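Local coordinates for protein adenylate cyclase (Hippeastrum hybrid cultivar, PDB 6YP4) that acts chiefly as a triphosphatase, although it was named as a putative adenylyl cyclase, and binds a GTP analogue together with magnesium, at residues N34-T39 and A197-G202; G91-A96 and G102-K107; I118-A121 and G125-V128. All blocks are in the same frame, centred on the assembly; numbering follows the deposited sequence.

Contact 1 (N34-T39 and A197-G202); sequences NLFFDT and AVFRSG
Phe36 and Phe199 make a small, purely apolar contact between strand 26-39 of the antiparallel CYTH sheet and the C-terminal helix 195-201. The two aromatic rings carry it alone, which lets the backbones stay well apart, with 10.1 Å between CA of Phe36 and CA of Phe199. The ring planes are inclined by only 25°, but with centroids 5.7 Å apart they are slid past one another and barely overlap. The closest approach joins Phe36 CD1 and Phe199 CE1, at 4.2 Å. The Phe199 ring reaches over from the helix because its CG lies anti to the backbone N (chi1 169°), whereas Phe36 holds its own CG beside the backbone N. Phenylalanine suits both places, since a long, flat side chain from each side bridges the gap between strand and helix. Phe196 of the same helix also meets the Phe36 ring, and Phe36 touches Arg52, a residue of the nucleotide pocket. The side chain of Phe36 lies about 8 Å from the bound GTP analogue. Further along the strand, Asp38 OD1 accepts the Thr39 N-H at 2.6 Å on its anti side, while the same carboxylate takes the backbone N-H groups of Leu44 and Ala45. Arg200 NH2 remains 5.8 Å from Asp38 OD2, too far for a salt bridge, though a mild long-range attraction is possible. No hydrogen bond links the segments, and just 71 Å² of surface is buried between them. The chemistry is therefore one of dispersion and exclusion of water: the contact is non-directional, and contributes to the seating of the helix on the strand together with Phe196.

Contact 2 (G91-A96 and G102-K107); sequences GQEVTA and GSLLEK
Leu104 meets Val94 and Glu93 between helix 88-96 and the short helix 101-104 that follows it after a brief turn. Leu104 gives up most surface to the contact and works with both branches. Its CD1 rests against the helix 88-96 backbone and side chain together, 3.7 Å from Val94 N and equally close to Val94 CG2. Its CD2 lies 3.7 Å from Glu93 OE2, beside the exposed glutamate. A forked leucine suits this position, because one methyl packs on Val94 while the other meets the glutamate. Val94, next in buried area, points its two methyls at different neighbours. With CG1 anti to the backbone N (chi1 169°), CG2 is left to face the second segment, where it slides past Leu104 and comes within 3.9 Å of Leu104 CB. The same methyl comes up to the fork of Leu105, lying 4.0 Å from Leu105 CG and about as near to both of that residue's methyls. Valine, branched at CB, can offer one methyl to the leucines and the other to Phe37. Glu93 adds its aliphatic part, CB standing 4.1 Å from Leu104 CD1, and the extended chain carries its carboxylate out beside the leucine, as expected for a charged residue at an exposed border. No hydrogen bond crosses, so the two helices are joined here by aliphatic packing; the segments bury 194 Å² in all. Leu105, the first residue to leave helical geometry, still contributes from beyond the helix end. Helix 88-96 also packs on the sheet: Val94 touches Phe37 and Ile53, Thr95 packs on Leu35 and Phe55, and the helix thus lies against strands 26-39 and 49-56, with Leu104 and Leu105 packed beside it.

Contact 3 (I118-A121 and G125-V128); sequences IGVA and GEFV
Ala121 and Glu126 confront each other across a reversal of the chain that brings their CA atoms to 7.4 Å, after Gly119 has left helix 109-118 with a positive phi of 69° and Val120 and Ala121 have taken up polyproline-like angles. The turn is a helix-to-strand connection of the CYTH fold, leading into strand 127-141 of its antiparallel sheet. Glycine fits the first position because a positive phi is unfavourable for residues with a CB. Glu126 swings an extended chain back over the turn, placing OE2 near the backbone of Ala121. The bond from Ala121 N to Glu126 OE2 is weak, bent to 116° at the hydrogen, and its 2.5 Å length is so short that its details are doubtful. The exposed methyl of Ala121 lies beside the same carboxylate, whose exact position is uncertain for that reason. Next to the carboxylate lies an apolar layer. Val120 points its side chain inward, with CG1 anti to the carbonyl carbon (chi1 -53°); the Val120 and Phe127 side chains cross at about a right angle, and both methyls reach the ring. The ring is also met edge-to-face by Trp111, while Leu44 and Val114 touch both Val120 and Phe127. A branched aliphatic residue and a flat aromatic one are well matched here, since the methyls pack against the CE2-CZ end of the ring. Val120 CG1 stands 4.0 Å from Phe127 CZ, and Val120 CG2 lies at the ring edge, near its plane, 3.9 Å from Phe127 CE2.

Along the chain, contacts 2 and 3 follow one another, and both fall between the two segments of contact 1, which brings together parts 158 residues apart. Strand 26-39 is the common element. Leu35 and Phe37 receive Val94 and Thr95 of contact 2, whose centre is 18 Å from that of contact 1, while Asp38 O probably accepts a hydrogen bond from Val128 N of contact 3, 16 Å away, where strand 127-141 pairs with it. Contacts 2 and 3 do not touch, although their centres are 13 Å apart. One strand of the CYTH sheet is thus packed by the C-terminal helix, helix 88-96 and the neighbouring strand, with contact 3 away from the known sites.

Contact 1 (N34-T39 and A197-G202)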
loop_
_atom_site.group_PDB
_atom_site.type_symbol
_atom_site.label_atom_id
_atom_site.label_comp_id
_atom_site.label_asym_id
_atom_site.label_seq_id
_atom_site.Cartn_x
_atom_site.Cartn_y
_atom_site.Cartn_z
ATOM N N ASN A 34 -8.281 -13.492 7.846
ATOM C CA ASN A 34 -6.958 -14.095 7.882
ATOM C C ASN A 34 -7.086 -15.575 8.230
ATOM O O ASN A 34 -7.631 -15.913 9.284
ATOM C CB ASN A 34 -6.080 -13.392 8.918
ATOM C CG ASN A 34 -5.942 -11.901 8.663
ATOM O OD1 ASN A 34 -5.395 -11.496 7.648
ATOM N ND2 ASN A 34 -6.367 -11.078 9.624
ATOM N N LEU A 35 -6.578 -16.454 7.368
ATOM C CA LEU A 35 -6.539 -17.882 7.669
ATOM C C LEU A 35 -5.101 -18.391 7.694
ATOM O O LEU A 35 -4.234 -17.889 6.973
ATOM C CB LEU A 35 -7.349 -18.693 6.665
ATOM C CG LEU A 35 -8.857 -18.608 6.861
ATOM C CD1 LEU A 35 -9.416 -17.277 6.380
ATOM C CD2 LEU A 35 -9.514 -19.752 6.139
ATOM N N PHE A 36 -4.851 -19.412 8.520
ATOM C CA PHE A 36 -3.495 -19.891 8.771
ATOM C C PHE A 36 -3.398 -21.403 8.590
ATOM O O PHE A 36 -4.377 -22.140 8.767
ATOM C CB PHE A 36 -3.023 -19.505 10.184
ATOM C CG PHE A 36 -3.010 -18.030 10.424
ATOM C CD1 PHE A 36 -4.158 -17.381 10.873
ATOM C CD2 PHE A 36 -1.863 -17.284 10.193
ATOM C CE1 PHE A 36 -4.168 -16.022 11.083
ATOM C CE2 PHE A 36 -1.869 -15.921 10.392
ATOM C CZ PHE A 36 -3.018 -15.290 10.850
ATOM N N PHE A 37 -2.189 -21.855 8.247
ATOM C CA PHE A 37 -1.936 -23.226 7.823
ATOM C C PHE A 37 -0.594 -23.700 8.360
ATOM O O PHE A 37 0.319 -22.897 8.572
ATOM C CB PHE A 37 -1.948 -23.332 6.281
ATOM C CG PHE A 37 -3.199 -22.829 5.661
ATOM C CD1 PHE A 37 -4.227 -23.709 5.359
ATOM C CD2 PHE A 37 -3.362 -21.469 5.395
ATOM C CE1 PHE A 37 -5.392 -23.253 4.789
ATOM C CE2 PHE A 37 -4.525 -20.997 4.831
ATOM C CZ PHE A 37 -5.550 -21.886 4.527
ATOM N N ASP A 38 -0.484 -25.014 8.577
ATOM C CA ASP A 38 0.722 -25.642 9.108
ATOM C C ASP A 38 0.574 -27.143 8.893
ATOM O O ASP A 38 -0.492 -27.627 8.502
ATOM C CB ASP A 38 0.925 -25.313 10.592
ATOM C CG ASP A 38 2.370 -25.485 11.051
ATOM O OD1 ASP A 38 3.143 -26.170 10.346
ATOM O OD2 ASP A 38 2.733 -24.941 12.130
ATOM N N THR A 39 1.659 -27.878 9.133
ATOM C CA THR A 39 1.564 -29.330 9.170
ATOM C C THR A 39 0.778 -29.772 10.400
ATOM O O THR A 39 0.623 -29.029 11.377
ATOM C CB THR A 39 2.941 -29.984 9.228
ATOM O OG1 THR A 39 3.623 -29.552 10.420
ATOM C CG2 THR A 39 3.761 -29.652 7.989
ATOM N N ALA A 197 0.064 -14.441 17.401
ATOM C CA ALA A 197 0.308 -14.963 18.742
ATOM C C ALA A 197 -0.955 -14.931 19.590
ATOM O O ALA A 197 -1.246 -15.888 20.321
ATOM C CB ALA A 197 1.425 -14.160 19.415
ATOM N N VAL A 198 -1.704 -13.827 19.525
ATOM C CA VAL A 198 -2.940 -13.708 20.297
ATOM C C VAL A 198 -3.961 -14.741 19.828
ATOM O O VAL A 198 -4.639 -15.387 20.643
ATOM C CB VAL A 198 -3.491 -12.271 20.201
ATOM C CG1 VAL A 198 -4.902 -12.213 20.740
ATOM C CG2 VAL A 198 -2.587 -11.287 20.954
ATOM N N PHE A 199 -4.092 -14.901 18.507
ATOM C CA PHE A 199 -4.972 -15.930 17.963
ATOM C C PHE A 199 -4.641 -17.295 18.547
ATOM O O PHE A 199 -5.503 -17.948 19.150
ATOM C CB PHE A 199 -4.858 -15.955 16.438
ATOM C CG PHE A 199 -5.517 -17.146 15.799
ATOM C CD1 PHE A 199 -4.765 -18.045 15.045
ATOM C CD2 PHE A 199 -6.884 -17.360 15.939
ATOM C CE1 PHE A 199 -5.355 -19.139 14.442
ATOM C CE2 PHE A 199 -7.495 -18.462 15.333
ATOM C CZ PHE A 199 -6.725 -19.353 14.587
ATOM N N ARG A 200 -3.383 -17.730 18.408
ATOM C CA ARG A 200 -2.994 -19.057 18.890
ATOM C C ARG A 200 -3.174 -19.187 20.395
ATOM O O ARG A 200 -3.498 -20.276 20.886
ATOM C CB ARG A 200 -1.543 -19.361 18.502
ATOM C CG ARG A 200 -1.277 -19.349 16.993
ATOM C CD ARG A 200 -2.029 -20.476 16.282
ATOM N NE ARG A 200 -1.306 -21.746 16.338
ATOM C CZ ARG A 200 -1.886 -22.942 16.301
ATOM N NH1 ARG A 200 -3.208 -23.036 16.222
ATOM N NH2 ARG A 200 -1.144 -24.046 16.362
ATOM N N SER A 201 -2.971 -18.099 21.145
ATOM C CA SER A 201 -3.104 -18.164 22.596
ATOM C C SER A 201 -4.552 -18.379 23.024
ATOM O O SER A 201 -4.804 -18.899 24.118
ATOM C CB SER A 201 -2.557 -16.887 23.227
ATOM O OG SER A 201 -3.570 -15.895 23.301
ATOM N N GLY A 202 -5.510 -17.974 22.197
ATOM C CA GLY A 202 -6.902 -18.186 22.526
ATOM C C GLY A 202 -7.481 -17.243 23.553
ATOM O O GLY A 202 -8.604 -17.473 24.014
#

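Contact 2 (G91-A96 and G102-K107)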
loop_
_atom_site.group_PDB
_atom_site.type_symbol
_atom_site.label_atom_id
_atom_site.label_comp_id
_atom_site.label_asym_id
_atom_site.label_seq_id
_atom_site.Cartn_x
_atom_site.Cartn_y
_atom_site.Cartn_z
ATOM N N GLY A 91 -6.544 -19.347 -3.441
ATOM C CA GLY A 91 -6.595 -19.239 -1.984
ATOM C C GLY A 91 -7.768 -19.987 -1.378
ATOM O O GLY A 91 -7.627 -20.652 -0.344
ATOM N N GLN A 92 -8.942 -19.895 -2.015
ATOM C CA GLN A 92 -10.113 -20.616 -1.513
ATOM C C GLN A 92 -9.986 -22.121 -1.718
ATOM O O GLN A 92 -10.425 -22.904 -0.862
ATOM C CB GLN A 92 -11.388 -20.098 -2.179
ATOM C CG GLN A 92 -11.811 -18.665 -1.766
ATOM C CD GLN A 92 -12.336 -18.586 -0.340
ATOM O OE1 GLN A 92 -12.537 -19.603 0.308
ATOM N NE2 GLN A 92 -12.598 -17.379 0.136
ATOM N N GLU A 93 -9.412 -22.550 -2.851
ATOM C CA GLU A 93 -9.190 -23.980 -3.077
ATOM C C GLU A 93 -8.230 -24.550 -2.042
ATOM O O GLU A 93 -8.394 -25.692 -1.589
ATOM C CB GLU A 93 -8.627 -24.248 -4.481
ATOM C CG GLU A 93 -9.374 -23.642 -5.664
ATOM C CD GLU A 93 -8.796 -24.073 -7.023
ATOM O OE1 GLU A 93 -9.545 -24.633 -7.846
ATOM O OE2 GLU A 93 -7.589 -23.851 -7.264
ATOM N N VAL A 94 -7.187 -23.790 -1.701
ATOM C CA VAL A 94 -6.283 -24.199 -0.632
ATOM C C VAL A 94 -7.044 -24.342 0.673
ATOM O O VAL A 94 -6.861 -25.314 1.413
ATOM C CB VAL A 94 -5.126 -23.199 -0.487
ATOM C CG1 VAL A 94 -4.361 -23.490 0.790
ATOM C CG2 VAL A 94 -4.199 -23.295 -1.687
ATOM N N THR A 95 -7.899 -23.372 0.982
ATOM C CA THR A 95 -8.683 -23.463 2.205
ATOM C C THR A 95 -9.556 -24.712 2.206
ATOM O O THR A 95 -9.654 -25.407 3.225
ATOM C CB THR A 95 -9.527 -22.200 2.378
ATOM O OG1 THR A 95 -8.679 -21.049 2.334
ATOM C CG2 THR A 95 -10.255 -22.222 3.717
ATOM N N ALA A 96 -10.155 -25.048 1.060
ATOM C CA ALA A 96 -11.075 -26.181 1.000
ATOM C C ALA A 96 -10.348 -27.517 1.140
ATOM O O ALA A 96 -10.868 -28.448 1.766
ATOM C CB ALA A 96 -11.872 -26.136 -0.299
ATOM N N GLY A 102 0.516 -28.137 -1.841
ATOM C CA GLY A 102 1.754 -28.152 -2.597
ATOM C C GLY A 102 1.533 -28.157 -4.096
ATOM O O GLY A 102 2.301 -27.551 -4.848
ATOM N N SER A 103 0.497 -28.851 -4.555
ATOM C CA SER A 103 0.201 -28.797 -5.978
ATOM C C SER A 103 -0.496 -27.485 -6.334
ATOM O O SER A 103 -0.217 -26.893 -7.378
ATOM C CB SER A 103 -0.636 -30.014 -6.385
ATOM O OG SER A 103 -1.887 -30.032 -5.729
ATOM N N LEU A 104 -1.368 -26.990 -5.456
ATOM C CA LEU A 104 -2.087 -25.758 -5.756
ATOM C C LEU A 104 -1.149 -24.554 -5.782
ATOM O O LEU A 104 -1.316 -23.648 -6.614
ATOM C CB LEU A 104 -3.210 -25.544 -4.735
ATOM C CG LEU A 104 -4.383 -26.525 -4.784
ATOM C CD1 LEU A 104 -5.258 -26.356 -3.555
ATOM C CD2 LEU A 104 -5.198 -26.358 -6.042
ATOM N N LEU A 105 -0.164 -24.518 -4.882
ATOM C CA LEU A 105 0.759 -23.395 -4.772
ATOM C C LEU A 105 2.136 -23.695 -5.372
ATOM O O LEU A 105 3.117 -23.037 -5.011
ATOM C CB LEU A 105 0.900 -22.988 -3.304
ATOM C CG LEU A 105 -0.415 -22.602 -2.636
ATOM C CD1 LEU A 105 -0.260 -22.244 -1.174
ATOM C CD2 LEU A 105 -1.026 -21.454 -3.386
ATOM N N GLU A 106 2.230 -24.665 -6.289
ATOM C CA GLU A 106 3.534 -25.169 -6.721
ATOM C C GLU A 106 4.412 -24.082 -7.342
ATOM O O GLU A 106 5.644 -24.139 -7.227
ATOM C CB GLU A 106 3.330 -26.328 -7.698
ATOM C CG GLU A 106 4.589 -26.865 -8.332
ATOM C CD GLU A 106 4.877 -26.221 -9.679
ATOM O OE1 GLU A 106 6.067 -26.121 -10.048
ATOM O OE2 GLU A 106 3.915 -25.816 -10.368
ATOM N N LYS A 107 3.815 -23.092 -8.002
ATOM C CA LYS A 107 4.600 -22.048 -8.652
ATOM C C LYS A 107 4.901 -20.858 -7.748
ATOM O O LYS A 107 5.556 -19.910 -8.192
ATOM C CB LYS A 107 3.895 -21.561 -9.918
ATOM C CG LYS A 107 3.285 -22.665 -10.760
ATOM C CD LYS A 107 2.661 -22.115 -12.039
ATOM C CE LYS A 107 2.539 -23.212 -13.089
ATOM N NZ LYS A 107 3.839 -23.509 -13.760
#

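Contact 3 (I118-A121 and G125-V128)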
loop_
_atom_site.group_PDB
_atom_site.type_symbol
_atom_site.label_atom_id
_atom_site.label_comp_id
_atom_site.label_asym_id
_atom_site.label_seq_id
_atom_site.Cartn_x
_atom_site.Cartn_y
_atom_site.Cartn_z
ATOM N N ILE A 118 12.009 -25.432 5.561
ATOM C CA ILE A 118 11.393 -26.212 6.629
ATOM C C ILE A 118 11.362 -27.693 6.235
ATOM O O ILE A 118 11.106 -28.567 7.070
ATOM C CB ILE A 118 9.993 -25.655 6.977
ATOM C CG1 ILE A 118 10.089 -24.271 7.645
ATOM C CG2 ILE A 118 9.231 -26.561 7.936
ATOM C CD1 ILE A 118 10.407 -23.079 6.731
ATOM N N GLY A 119 11.674 -27.997 4.979
ATOM C CA GLY A 119 11.790 -29.387 4.566
ATOM C C GLY A 119 10.493 -30.164 4.532
ATOM O O GLY A 119 10.525 -31.398 4.497
ATOM N N VAL A 120 9.350 -29.472 4.544
ATOM C CA VAL A 120 8.063 -30.149 4.453
ATOM C C VAL A 120 7.975 -30.924 3.140
ATOM O O VAL A 120 8.637 -30.593 2.146
ATOM C CB VAL A 120 6.903 -29.143 4.574
ATOM C CG1 VAL A 120 7.050 -28.295 5.835
ATOM C CG2 VAL A 120 6.795 -28.270 3.317
ATOM N N ALA A 121 7.164 -31.983 3.146
ATOM C CA ALA A 121 6.925 -32.752 1.932
ATOM C C ALA A 121 6.418 -31.833 0.828
ATOM O O ALA A 121 5.536 -30.998 1.055
ATOM C CB ALA A 121 5.920 -33.875 2.206
ATOM N N GLY A 125 0.602 -32.799 1.472
ATOM C CA GLY A 125 -0.448 -33.644 2.029
ATOM C C GLY A 125 -0.549 -33.589 3.543
ATOM O O GLY A 125 -1.535 -34.075 4.109
ATOM N N GLU A 126 0.437 -32.990 4.199
ATOM C CA GLU A 126 0.515 -32.870 5.646
ATOM C C GLU A 126 -0.186 -31.628 6.184
ATOM O O GLU A 126 -0.455 -31.553 7.391
ATOM C CB GLU A 126 1.991 -32.829 6.035
ATOM C CG GLU A 126 2.782 -32.155 4.914
ATOM C CD GLU A 126 4.274 -32.167 5.110
ATOM O OE1 GLU A 126 4.761 -32.830 6.057
ATOM O OE2 GLU A 126 4.953 -31.513 4.290
ATOM N N PHE A 127 -0.490 -30.652 5.334
ATOM C CA PHE A 127 -0.938 -29.369 5.844
ATOM C C PHE A 127 -2.409 -29.383 6.227
ATOM O O PHE A 127 -3.234 -30.081 5.624
ATOM C CB PHE A 127 -0.662 -28.260 4.837
ATOM C CG PHE A 127 0.733 -27.772 4.904
ATOM C CD1 PHE A 127 1.041 -26.605 5.582
ATOM C CD2 PHE A 127 1.757 -28.516 4.343
ATOM C CE1 PHE A 127 2.344 -26.168 5.665
ATOM C CE2 PHE A 127 3.059 -28.089 4.423
ATOM C CZ PHE A 127 3.358 -26.916 5.084
ATOM N N VAL A 128 -2.717 -28.590 7.258
ATOM C CA VAL A 128 -4.056 -28.425 7.808
ATOM C C VAL A 128 -4.274 -26.939 8.075
ATOM O O VAL A 128 -3.323 -26.164 8.219
ATOM C CB VAL A 128 -4.243 -29.250 9.112
ATOM C CG1 VAL A 128 -3.947 -30.754 8.862
ATOM C CG2 VAL A 128 -3.337 -28.711 10.202
#